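Local coordinates for protein Cas13d (uncultured Ruminococcus sp, PDB 6IV9) that binds a CRISPR RNA and probably uses its two HEPN domains to mature that guide and cleave target RNA, at residues 620-624 / 625-629. The protein carries 2 engineered substitutions. Sequence-based numbering, arbitrary orientation.
Sequences NFITN and NVIES. With nucleotides of chain B.
The C-terminal end of helix 617-627 widens into a pi-type turn, and Phe621 and Asn625 meet where it starts. Phe621 O takes two bonds from Asn625: one from the backbone N at 3.0 Å, the usual helical bond, and one from ND2 at 2.9 Å. With CG of Asn625 beside its own backbone N (chi1 -65°), the amide turns back along the helix toward Phe621 O. The same ND2 sits 3.3 Å above one face of the Phe621 ring, offset toward the rim, with ring and amide planes 41° apart. With an alanine in place of Asn625, Phe621 O would keep just the backbone bond of these two, and the ring would probably lose part of its cover on that face. The ring also packs on helix 713-760. At the next residue, Ile622 O accepts from both Val626 N and Ile627 N; the second bond has the i to i+5 spacing of a pi turn. Glu628 N bonds to Thr623 O at 2.9 Å with the same spacing, nearly along the C=O axis. Thr623 and Ile627 rest on Phe584 of helix 581-591, and Thr623 OG1 bonds to Arg619 O. On the RNA side, Asn620 ND2 bridges two successive phosphates of chain B, reaching A49 OP1 at 3.0 Å and A50 OP2 at 2.7 Å.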
# COMPACT_ATOMS: atom_id res chain seq x y z
N ASN A 620 30.96 -9.83 -0.83
CA ASN A 620 29.99 -10.02 -1.94
C ASN A 620 28.83 -10.90 -1.47
O ASN A 620 27.71 -10.61 -1.82
CB ASN A 620 30.70 -10.55 -3.18
CG ASN A 620 31.69 -9.55 -3.74
OD1 ASN A 620 31.64 -8.38 -3.42
ND2 ASN A 620 32.59 -10.02 -4.57
N PHE A 621 29.13 -11.94 -0.71
CA PHE A 621 28.06 -12.85 -0.23
C PHE A 621 27.09 -12.07 0.66
O PHE A 621 25.92 -12.21 0.48
CB PHE A 621 28.66 -14.03 0.51
CG PHE A 621 27.65 -14.99 1.07
CD1 PHE A 621 27.09 -15.97 0.27
CD2 PHE A 621 27.23 -14.91 2.38
CE1 PHE A 621 26.15 -16.85 0.77
CE2 PHE A 621 26.29 -15.78 2.88
CZ PHE A 621 25.75 -16.75 2.08
N ILE A 622 27.61 -11.28 1.59
CA ILE A 622 26.76 -10.47 2.51
C ILE A 622 25.97 -9.44 1.71
O ILE A 622 24.82 -9.22 2.00
CB ILE A 622 27.63 -9.82 3.60
CG1 ILE A 622 28.29 -10.87 4.49
CG2 ILE A 622 26.83 -8.84 4.43
CD1 ILE A 622 27.33 -11.54 5.42
N THR A 623 26.62 -8.80 0.74
CA THR A 623 25.91 -7.80 -0.08
C THR A 623 24.77 -8.44 -0.85
O THR A 623 23.67 -7.94 -0.79
CB THR A 623 26.89 -7.18 -1.08
OG1 THR A 623 27.91 -6.49 -0.37
CG2 THR A 623 26.20 -6.24 -2.04
N ASN A 624 25.03 -9.54 -1.56
CA ASN A 624 24.00 -10.21 -2.38
C ASN A 624 22.86 -10.78 -1.54
O ASN A 624 21.74 -10.69 -1.98
CB ASN A 624 24.56 -11.38 -3.17
CG ASN A 624 25.54 -10.96 -4.23
OD1 ASN A 624 25.83 -9.78 -4.36
ND2 ASN A 624 26.06 -11.91 -4.97
N ASN A 625 23.17 -11.39 -0.40
CA ASN A 625 22.13 -12.11 0.37
C ASN A 625 21.52 -11.30 1.50
O ASN A 625 20.48 -11.71 1.98
CB ASN A 625 22.70 -13.42 0.89
CG ASN A 625 23.02 -14.31 -0.28
OD1 ASN A 625 22.13 -14.89 -0.87
ND2 ASN A 625 24.28 -14.36 -0.66
N VAL A 626 22.16 -10.24 1.95
CA VAL A 626 21.55 -9.49 3.08
C VAL A 626 21.25 -8.05 2.67
O VAL A 626 20.10 -7.69 2.65
CB VAL A 626 22.43 -9.56 4.33
CG1 VAL A 626 21.78 -8.90 5.52
CG2 VAL A 626 22.80 -10.99 4.67
N ILE A 627 22.29 -7.31 2.31
CA ILE A 627 22.13 -5.87 1.99
C ILE A 627 21.18 -5.68 0.82
O ILE A 627 20.39 -4.79 0.88
CB ILE A 627 23.50 -5.21 1.74
CG1 ILE A 627 24.39 -5.25 2.98
CG2 ILE A 627 23.32 -3.81 1.20
CD1 ILE A 627 25.81 -4.82 2.76
N GLU A 628 21.24 -6.55 -0.18
CA GLU A 628 20.38 -6.39 -1.39
C GLU A 628 19.00 -7.03 -1.19
O GLU A 628 18.24 -7.04 -2.13
CB GLU A 628 21.08 -6.91 -2.64
CG GLU A 628 22.28 -6.07 -3.03
CD GLU A 628 22.90 -6.43 -4.37
OE1 GLU A 628 22.47 -7.41 -4.99
OE2 GLU A 628 23.83 -5.73 -4.78
N SER A 629 18.73 -7.57 -0.02
CA SER A 629 17.40 -8.16 0.21
C SER A 629 16.41 -7.07 0.57
O SER A 629 16.62 -6.38 1.53
CB SER A 629 17.43 -9.18 1.28
OG SER A 629 16.13 -9.45 1.74
P A B 49 31.76 -12.73 -6.59
OP1 A B 49 32.63 -12.89 -5.46
OP2 A B 49 30.33 -12.19 -6.51
O5' A B 49 32.40 -11.78 -7.72
C5' A B 49 33.73 -12.06 -8.22
C4' A B 49 34.09 -11.06 -9.29
O4' A B 49 33.20 -11.23 -10.41
C3' A B 49 33.99 -9.58 -8.90
O3' A B 49 35.19 -9.19 -8.26
C2' A B 49 33.73 -8.91 -10.24
O2' A B 49 34.90 -8.78 -11.01
C1' A B 49 32.89 -9.97 -10.96
N9 A B 49 31.46 -9.75 -10.83
C8 A B 49 30.56 -10.27 -9.93
N7 A B 49 29.34 -9.85 -10.11
C5 A B 49 29.45 -8.95 -11.17
C6 A B 49 28.51 -8.15 -11.83
N6 A B 49 27.21 -8.12 -11.51
N1 A B 49 28.94 -7.38 -12.85
C2 A B 49 30.24 -7.41 -13.17
N3 A B 49 31.22 -8.12 -12.62
C4 A B 49 30.75 -8.89 -11.62
P A B 50 35.19 -8.13 -7.08
OP1 A B 50 36.50 -8.15 -6.43
OP2 A B 50 34.01 -8.37 -6.20
O5' A B 50 34.82 -6.80 -7.84
C5' A B 50 35.78 -6.14 -8.66
C4' A B 50 35.16 -4.90 -9.26
O4' A B 50 34.13 -5.31 -10.19
C3' A B 50 34.42 -3.97 -8.31
O3' A B 50 35.18 -3.16 -7.40
C2' A B 50 33.58 -3.17 -9.31
O2' A B 50 34.29 -2.04 -9.78
C1' A B 50 33.22 -4.24 -10.36
N9 A B 50 31.86 -4.76 -10.18
C8 A B 50 31.42 -5.74 -9.32
N7 A B 50 30.12 -5.92 -9.34
C5 A B 50 29.67 -4.98 -10.26
C6 A B 50 28.39 -4.66 -10.74
N6 A B 50 27.28 -5.28 -10.34
N1 A B 50 28.29 -3.67 -11.65
C2 A B 50 29.40 -3.05 -12.06
N3 A B 50 30.66 -3.25 -11.68
C4 A B 50 30.73 -4.25 -10.78